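Local coordinates for polyphosphate kinase (PDB 2O8R), which probably catalyses the reversible, magnesium-dependent transfer of the terminal phosphate of ATP onto a growing chain of inorganic polyphosphate, at residues A[404-408]-A[437-441]; A[373-377]-A[494-498]; A[440-444]-A[460-466]. The protein carries 3 engineered substitutions. One frame throughout, in Å; residues are numbered along the deposited sequence.

Contact 1: A[404-408]-A[437-441]. With SO4 (sulfate ion), chain F.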
loop_
_atom_site.group_PDB
_atom_site.type_symbol
_atom_site.label_atom_id
_atom_site.label_comp_id
_atom_site.label_asym_id
_atom_site.label_seq_id
_atom_site.Cartn_x
_atom_site.Cartn_y
_atom_site.Cartn_z
ATOM N N VAL A 404 4.613 -14.440 -15.670
ATOM C CA VAL A 404 5.141 -13.240 -15.022
ATOM C C VAL A 404 6.639 -13.094 -15.269
ATOM O O VAL A 404 7.429 -13.988 -14.917
ATOM C CB VAL A 404 4.903 -13.265 -13.488
ATOM C CG1 VAL A 404 5.254 -11.926 -12.872
ATOM C CG2 VAL A 404 3.468 -13.644 -13.155
ATOM N N GLU A 405 7.027 -11.954 -15.840
ATOM C CA GLU A 405 8.419 -11.722 -16.244
ATOM C C GLU A 405 9.423 -11.433 -15.123
ATOM O O GLU A 405 10.603 -11.210 -15.403
ATOM C CB GLU A 405 8.506 -10.614 -17.293
ATOM C CG GLU A 405 7.922 -9.273 -16.877
ATOM C CD GLU A 405 8.272 -8.142 -17.842
ATOM O OE1 GLU A 405 9.463 -7.760 -17.920
ATOM O OE2 GLU A 405 7.352 -7.619 -18.511
ATOM N N LEU A 406 8.977 -11.444 -13.868
ATOM C CA LEU A 406 9.858 -11.042 -12.779
ATOM C C LEU A 406 10.828 -12.132 -12.295
ATOM O O LEU A 406 10.902 -13.220 -12.879
ATOM C CB LEU A 406 9.088 -10.397 -11.626
ATOM C CG LEU A 406 9.852 -9.160 -11.140
ATOM C CD1 LEU A 406 9.609 -7.952 -12.058
ATOM C CD2 LEU A 406 9.587 -8.846 -9.663
ATOM N N LYS A 407 11.538 -11.829 -11.206
ATOM C CA LYS A 407 12.871 -12.381 -10.950
ATOM C C LYS A 407 12.992 -13.458 -9.866
ATOM O O LYS A 407 11.995 -13.953 -9.328
ATOM C CB LYS A 407 13.848 -11.235 -10.617
ATOM C CG LYS A 407 13.616 -9.935 -11.379
ATOM C CD LYS A 407 14.094 -10.014 -12.817
ATOM C CE LYS A 407 13.563 -8.839 -13.617
ATOM N NZ LYS A 407 14.438 -8.522 -14.776
ATOM N N ALA A 408 14.252 -13.806 -9.581
ATOM C CA ALA A 408 14.645 -14.684 -8.490
ATOM C C ALA A 408 14.217 -14.063 -7.168
ATOM O O ALA A 408 13.220 -14.484 -6.577
ATOM C CB ALA A 408 16.148 -14.894 -8.515
ATOM N N LYS A 437 13.365 -13.259 -20.118
ATOM C CA LYS A 437 12.266 -12.721 -19.341
ATOM C C LYS A 437 11.199 -12.261 -20.325
ATOM O O LYS A 437 11.513 -11.650 -21.346
ATOM C CB LYS A 437 12.726 -11.621 -18.374
ATOM C CG LYS A 437 13.507 -10.459 -18.988
ATOM C CD LYS A 437 14.368 -9.748 -17.934
ATOM C CE LYS A 437 14.629 -8.272 -18.265
ATOM N NZ LYS A 437 15.560 -8.048 -19.403
ATOM N N VAL A 438 9.943 -12.607 -20.051
ATOM C CA VAL A 438 8.867 -12.368 -21.014
ATOM C C VAL A 438 8.346 -10.940 -20.905
ATOM O O VAL A 438 7.606 -10.587 -19.983
ATOM C CB VAL A 438 7.713 -13.391 -20.867
ATOM C CG1 VAL A 438 6.567 -13.082 -21.828
ATOM C CG2 VAL A 438 8.228 -14.797 -21.102
ATOM N N HIS A 439 8.740 -10.119 -21.863
ATOM C CA HIS A 439 8.323 -8.734 -21.870
ATOM C C HIS A 439 7.030 -8.569 -22.668
ATOM O O HIS A 439 6.369 -7.542 -22.568
ATOM C CB HIS A 439 9.446 -7.856 -22.418
ATOM C CG HIS A 439 9.194 -6.394 -22.273
ATOM N ND1 HIS A 439 8.780 -5.604 -23.322
ATOM C CD2 HIS A 439 9.279 -5.576 -21.198
ATOM C CE1 HIS A 439 8.631 -4.362 -22.903
ATOM N NE2 HIS A 439 8.930 -4.316 -21.619
ATOM N N ALA A 440 6.677 -9.594 -23.443
ATOM C CA ALA A 440 5.451 -9.616 -24.253
ATOM C C ALA A 440 4.198 -9.195 -23.478
ATOM O O ALA A 440 4.032 -9.535 -22.311
ATOM C CB ALA A 440 5.255 -10.994 -24.840
ATOM N N LYS A 441 3.321 -8.447 -24.134
ATOM C CA LYS A 441 2.121 -7.924 -23.481
ATOM C C LYS A 441 0.864 -8.483 -24.164
ATOM O O LYS A 441 0.186 -7.774 -24.909
ATOM C CB LYS A 441 2.110 -6.391 -23.535
ATOM C CG LYS A 441 3.457 -5.691 -23.311
ATOM C CD LYS A 441 3.765 -5.589 -21.837
ATOM C CE LYS A 441 4.995 -4.752 -21.573
ATOM N NZ LYS A 441 5.344 -4.795 -20.130
HETATM S S SO4 F . 7.898 -1.289 -20.445
HETATM O O1 SO4 F . 7.263 -0.038 -20.039
HETATM O O2 SO4 F . 9.359 -1.120 -20.398
HETATM O O3 SO4 F . 7.494 -2.356 -19.532
HETATM O O4 SO4 F . 7.425 -1.670 -21.772
#
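E405 lays its side chain along the backbone of 437-441, in a loop-to-loop contact of the first phospholipase D-like C-terminal domain. Its CA sits 4.8 Å from the CA of V438, and its carboxylate reaches past that residue, with E405 OE2 3.7 Å from H439 CA and 3.9 Å from H439 CD2. From there E405 OE2 makes a long salt bridge to K441 NZ at 3.8 Å; the stronger partner of this ammonium is N465. At the margin, K407 NZ lies 3.4 Å from K437 CD. H439, the predicted phosphohistidine, directs NE2 at the sulfate through a weak hydrogen bond to O3 of 3.2 Å, while its ND1 is held by E628. K441 NZ gives the same sulfate O3 a second weak bond of 3.3 Å, and H597 and R599 also hydrogen-bond to the anion. Histidine and lysine facing one tetrahedral anion, next to a carboxylate, resemble the HxK pair of the phospholipase D superfamily, so the sulfate probably marks where a transferred phosphate would lie.

Contact 2: A[373-377]-A[494-498]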
loop_
_atom_site.group_PDB
_atom_site.type_symbol
_atom_site.label_atom_id
_atom_site.label_comp_id
_atom_site.label_asym_id
_atom_site.label_seq_id
_atom_site.Cartn_x
_atom_site.Cartn_y
_atom_site.Cartn_z
ATOM N N ILE A 373 -8.051 -19.019 -20.185
ATOM C CA ILE A 373 -7.550 -17.655 -20.261
ATOM C C ILE A 373 -6.077 -17.665 -19.885
ATOM O O ILE A 373 -5.677 -18.291 -18.902
ATOM C CB ILE A 373 -8.277 -16.740 -19.291
ATOM C CG1 ILE A 373 -9.788 -16.830 -19.503
ATOM C CG2 ILE A 373 -7.797 -15.322 -19.445
ATOM C CD1 ILE A 373 -10.600 -16.103 -18.445
ATOM N N ARG A 374 -5.263 -16.997 -20.691
ATOM C CA ARG A 374 -3.821 -16.962 -20.478
ATOM C C ARG A 374 -3.336 -15.552 -20.727
ATOM O O ARG A 374 -3.687 -14.947 -21.746
ATOM C CB ARG A 374 -3.124 -17.923 -21.432
ATOM C CG ARG A 374 -3.708 -19.317 -21.396
ATOM C CD ARG A 374 -3.307 -20.145 -22.592
ATOM N NE ARG A 374 -1.911 -20.577 -22.563
ATOM C CZ ARG A 374 -1.398 -21.442 -21.696
ATOM N NH1 ARG A 374 -2.153 -21.968 -20.738
ATOM N NH2 ARG A 374 -0.118 -21.776 -21.781
ATOM N N LEU A 375 -2.556 -15.014 -19.795
ATOM C CA LEU A 375 -1.988 -13.678 -19.990
ATOM C C LEU A 375 -0.596 -13.437 -19.375
ATOM O O LEU A 375 -0.111 -14.177 -18.502
ATOM C CB LEU A 375 -2.974 -12.590 -19.549
ATOM C CG LEU A 375 -2.825 -11.948 -18.171
ATOM C CD1 LEU A 375 -3.625 -10.655 -18.112
ATOM C CD2 LEU A 375 -3.275 -12.909 -17.113
ATOM N N THR A 376 0.045 -12.384 -19.852
ATOM C CA THR A 376 1.313 -11.993 -19.298
ATOM C C THR A 376 1.068 -10.860 -18.302
ATOM O O THR A 376 0.060 -10.175 -18.393
ATOM C CB THR A 376 2.291 -11.596 -20.414
ATOM O OG1 THR A 376 1.671 -10.637 -21.274
ATOM C CG2 THR A 376 2.654 -12.808 -21.247
ATOM N N GLN A 377 1.976 -10.696 -17.340
ATOM C CA GLN A 377 1.899 -9.654 -16.308
ATOM C C GLN A 377 3.318 -9.294 -15.860
ATOM O O GLN A 377 4.134 -10.196 -15.634
ATOM C CB GLN A 377 1.115 -10.176 -15.100
ATOM C CG GLN A 377 -0.349 -9.762 -15.036
ATOM C CD GLN A 377 -0.609 -8.614 -14.066
ATOM O OE1 GLN A 377 -1.757 -8.332 -13.715
ATOM N NE2 GLN A 377 0.457 -7.949 -13.625
ATOM N N PHE A 494 2.034 -19.250 -25.930
ATOM C CA PHE A 494 1.880 -19.565 -24.522
ATOM C C PHE A 494 2.252 -21.004 -24.199
ATOM O O PHE A 494 2.724 -21.293 -23.104
ATOM C CB PHE A 494 0.478 -19.269 -24.038
ATOM C CG PHE A 494 0.236 -17.825 -23.702
ATOM C CD1 PHE A 494 0.779 -17.269 -22.560
ATOM C CD2 PHE A 494 -0.565 -17.029 -24.512
ATOM C CE1 PHE A 494 0.539 -15.945 -22.224
ATOM C CE2 PHE A 494 -0.807 -15.694 -24.188
ATOM C CZ PHE A 494 -0.255 -15.150 -23.045
ATOM N N ARG A 495 2.051 -21.904 -25.148
ATOM C CA ARG A 495 2.436 -23.289 -24.937
ATOM C C ARG A 495 3.943 -23.395 -24.877
ATOM O O ARG A 495 4.485 -24.101 -24.027
ATOM C CB ARG A 495 1.882 -24.187 -26.036
ATOM C CG ARG A 495 0.487 -24.662 -25.756
ATOM C CD ARG A 495 -0.064 -25.519 -26.872
ATOM N NE ARG A 495 0.842 -26.586 -27.270
ATOM C CZ ARG A 495 0.952 -27.758 -26.658
ATOM N NH1 ARG A 495 0.209 -28.038 -25.595
ATOM N NH2 ARG A 495 1.817 -28.654 -27.112
ATOM N N ILE A 496 4.609 -22.688 -25.783
ATOM C CA ILE A 496 6.058 -22.586 -25.751
ATOM C C ILE A 496 6.545 -22.000 -24.411
ATOM O O ILE A 496 7.441 -22.554 -23.788
ATOM C CB ILE A 496 6.603 -21.791 -26.961
ATOM C CG1 ILE A 496 6.346 -22.567 -28.259
ATOM C CG2 ILE A 496 8.098 -21.507 -26.801
ATOM C CD1 ILE A 496 6.849 -21.880 -29.523
ATOM N N LEU A 497 5.937 -20.910 -23.951
ATOM C CA LEU A 497 6.290 -20.351 -22.637
ATOM C C LEU A 497 5.967 -21.315 -21.478
ATOM O O LEU A 497 6.638 -21.300 -20.439
ATOM C CB LEU A 497 5.632 -18.979 -22.414
ATOM C CG LEU A 497 6.055 -17.893 -23.396
ATOM C CD1 LEU A 497 5.284 -16.615 -23.171
ATOM C CD2 LEU A 497 7.556 -17.644 -23.318
ATOM N N ASP A 498 4.957 -22.162 -21.670
ATOM C CA ASP A 498 4.588 -23.163 -20.677
ATOM C C ASP A 498 5.330 -24.483 -20.887
ATOM O O ASP A 498 4.930 -25.510 -20.347
ATOM C CB ASP A 498 3.080 -23.408 -20.707
ATOM C CG ASP A 498 2.539 -23.948 -19.387
ATOM O OD1 ASP A 498 3.302 -24.000 -18.393
ATOM O OD2 ASP A 498 1.343 -24.318 -19.339
#
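In the first phospholipase D-like domain, the end of helix 484-497 packs against strand 370-377 of the central mixed sheet, and the CA atoms of R374 and F494 lie 7.5 Å apart. The apolar part centres on the F494 ring. R374 CB sits squarely over one face, 3.9 Å from the ring centroid and 5° off its normal, a CH-pi contact, while F494 CZ approaches L375 CA to 3.8 Å and F494 CE1 approaches T376 CG2 to 3.9 Å. F403 on the adjoining strand also meets this ring. The polar part belongs to the R374 guanidinium, which extends along the helix end with F494 CB and D498 CB near its plane. Its firmer partner is E372, bound through NH1; D498 is likewise paired with R428, and the salt bridge between R374 NH2 and D498 OD2 is long, at 3.8 Å. R374 NH2 also gives a weak hydrogen bond of 3.2 Å to F494 O, the carbonyl that already accepts D498 N at 2.8 Å in the last helical turn.

Contact 3: A[440-444]-A[460-466]. With SO4 (sulfate ion), chain F.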
loop_
_atom_site.group_PDB
_atom_site.type_symbol
_atom_site.label_atom_id
_atom_site.label_comp_id
_atom_site.label_asym_id
_atom_site.label_seq_id
_atom_site.Cartn_x
_atom_site.Cartn_y
_atom_site.Cartn_z
ATOM N N ALA A 440 6.677 -9.594 -23.443
ATOM C CA ALA A 440 5.451 -9.616 -24.253
ATOM C C ALA A 440 4.198 -9.195 -23.478
ATOM O O ALA A 440 4.032 -9.535 -22.311
ATOM C CB ALA A 440 5.255 -10.994 -24.840
ATOM N N LYS A 441 3.321 -8.447 -24.134
ATOM C CA LYS A 441 2.121 -7.924 -23.481
ATOM C C LYS A 441 0.864 -8.483 -24.164
ATOM O O LYS A 441 0.186 -7.774 -24.909
ATOM C CB LYS A 441 2.110 -6.391 -23.535
ATOM C CG LYS A 441 3.457 -5.691 -23.311
ATOM C CD LYS A 441 3.765 -5.589 -21.837
ATOM C CE LYS A 441 4.995 -4.752 -21.573
ATOM N NZ LYS A 441 5.344 -4.795 -20.130
ATOM N N THR A 442 0.562 -9.754 -23.907
ATOM C CA THR A 442 -0.542 -10.436 -24.566
ATOM C C THR A 442 -1.501 -11.111 -23.587
ATOM O O THR A 442 -1.089 -11.582 -22.530
ATOM C CB THR A 442 -0.033 -11.525 -25.530
ATOM O OG1 THR A 442 0.666 -12.519 -24.780
ATOM C CG2 THR A 442 0.916 -10.948 -26.572
ATOM N N ALA A 443 -2.778 -11.154 -23.955
ATOM C CA ALA A 443 -3.768 -11.982 -23.264
ATOM C C ALA A 443 -4.436 -12.904 -24.283
ATOM O O ALA A 443 -4.396 -12.647 -25.490
ATOM C CB ALA A 443 -4.796 -11.124 -22.562
ATOM N N LEU A 444 -5.048 -13.980 -23.803
ATOM C CA LEU A 444 -5.608 -14.979 -24.703
ATOM C C LEU A 444 -6.815 -15.639 -24.107
ATOM O O LEU A 444 -6.727 -16.228 -23.038
ATOM C CB LEU A 444 -4.580 -16.063 -25.010
ATOM C CG LEU A 444 -5.033 -17.159 -25.965
ATOM C CD1 LEU A 444 -5.295 -16.612 -27.371
ATOM C CD2 LEU A 444 -3.994 -18.245 -26.005
ATOM N N LEU A 460 -5.513 -10.556 -27.269
ATOM C CA LEU A 460 -5.283 -9.153 -26.947
ATOM C C LEU A 460 -3.786 -8.915 -26.954
ATOM O O LEU A 460 -3.062 -9.622 -26.258
ATOM C CB LEU A 460 -5.828 -8.855 -25.556
ATOM C CG LEU A 460 -7.273 -8.411 -25.343
ATOM C CD1 LEU A 460 -8.234 -9.157 -26.222
ATOM C CD2 LEU A 460 -7.641 -8.591 -23.884
ATOM N N LEU A 461 -3.325 -7.955 -27.760
ATOM C CA LEU A 461 -1.889 -7.601 -27.878
ATOM C C LEU A 461 -1.672 -6.120 -27.719
ATOM O O LEU A 461 -2.485 -5.321 -28.175
ATOM C CB LEU A 461 -1.304 -8.019 -29.215
ATOM C CG LEU A 461 -1.262 -9.526 -29.408
ATOM C CD1 LEU A 461 -2.506 -10.005 -30.183
ATOM C CD2 LEU A 461 0.010 -9.872 -30.137
ATOM N N SER A 462 -0.557 -5.747 -27.103
ATOM C CA SER A 462 -0.434 -4.393 -26.583
ATOM C C SER A 462 0.980 -3.855 -26.500
ATOM O O SER A 462 1.937 -4.615 -26.338
ATOM C CB SER A 462 -1.035 -4.344 -25.190
ATOM O OG SER A 462 -1.076 -3.007 -24.742
ATOM N N THR A 463 1.092 -2.533 -26.570
ATOM C CA THR A 463 2.380 -1.852 -26.453
ATOM C C THR A 463 2.797 -1.629 -25.005
ATOM O O THR A 463 3.962 -1.357 -24.735
ATOM C CB THR A 463 2.373 -0.505 -27.178
ATOM O OG1 THR A 463 1.414 0.363 -26.560
ATOM C CG2 THR A 463 1.994 -0.709 -28.623
ATOM N N GLY A 464 1.843 -1.731 -24.081
ATOM C CA GLY A 464 2.151 -1.719 -22.656
ATOM C C GLY A 464 1.262 -2.637 -21.838
ATOM O O GLY A 464 0.523 -3.445 -22.388
ATOM N N ASN A 465 1.326 -2.493 -20.516
ATOM C CA ASN A 465 0.575 -3.336 -19.584
ATOM C C ASN A 465 -0.913 -2.991 -19.546
ATOM O O ASN A 465 -1.292 -1.854 -19.821
ATOM C CB ASN A 465 1.192 -3.252 -18.186
ATOM C CG ASN A 465 2.654 -3.694 -18.157
ATOM O OD1 ASN A 465 3.488 -3.186 -18.907
ATOM N ND2 ASN A 465 2.969 -4.639 -17.280
ATOM N N PHE A 466 -1.754 -3.979 -19.225
ATOM C CA PHE A 466 -3.214 -3.787 -19.213
ATOM C C PHE A 466 -3.633 -3.092 -17.925
ATOM O O PHE A 466 -4.605 -2.324 -17.886
ATOM C CB PHE A 466 -3.959 -5.126 -19.301
ATOM C CG PHE A 466 -3.634 -5.950 -20.517
ATOM C CD1 PHE A 466 -3.954 -5.496 -21.795
ATOM C CD2 PHE A 466 -3.039 -7.203 -20.381
ATOM C CE1 PHE A 466 -3.669 -6.262 -22.912
ATOM C CE2 PHE A 466 -2.752 -7.984 -21.502
ATOM C CZ PHE A 466 -3.069 -7.518 -22.766
HETATM S S SO4 F . 7.898 -1.289 -20.445
HETATM O O1 SO4 F . 7.263 -0.038 -20.039
HETATM O O2 SO4 F . 9.359 -1.120 -20.398
HETATM O O3 SO4 F . 7.494 -2.356 -19.532
HETATM O O4 SO4 F . 7.425 -1.670 -21.772
#
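Two backbone hydrogen bonds satisfy both the amide and the carbonyl of A443: A443 N gives to L460 O at 2.8 Å, and L460 N gives to A443 O at 3.0 Å. L460 O also receives a CA-H...O contact from T442 CA at 3.1 Å. T442 and L461 form the adjoining non-hydrogen-bonded pair, their CA atoms 4.6 Å apart; the T442 amide is taken up by T376 OG1 of the neighbouring strand. These strands, 442-447 and 457-462, make an antiparallel beta hairpin in the phospholipase D-like domain, their short segments running at 177°. A443 CB meets L460 CB and F466 CE2, each at 3.9 Å, on the face beside helix 355-365. Beyond the pairing, 463-466 curls back around K441. S462 OG donates to G464 O at 2.9 Å and is also hydrogen-bonded to T478 OG1; T463 OG1 is hydrogen-bonded to D476 OD1 and T477 N. K441 NZ gives a 2.7 Å hydrogen bond to N465 OD1 and a weak one of 3.3 Å to sulfate O3, next to the predicted phosphohistidine H439.

In the fold
All three contacts belong to the first phospholipase D-like domain, with centres 11 to 12 Å apart. Contacts 1 and 3 share A440 and K441: the lysine backbone leads into the hairpin of contact 3, and its NZ reaches the sulfate that H439 of contact 1 also binds. Contact 2 adjoins both through strand 370-377. T376 OG1 lies 2.8 Å from A440 O, a probable hydrogen bond, on the approach to the hairpin, and R374 N meets L444 O at 2.9 Å farther along the same strand pair. On the helix side, F494 CZ packs 3.3 Å from T442 OG1 and L497 CD2 3.7 Å from V438 CG2. Contact 2 is set back from the anion site, with the T376 side chain about 8 Å from that of H439.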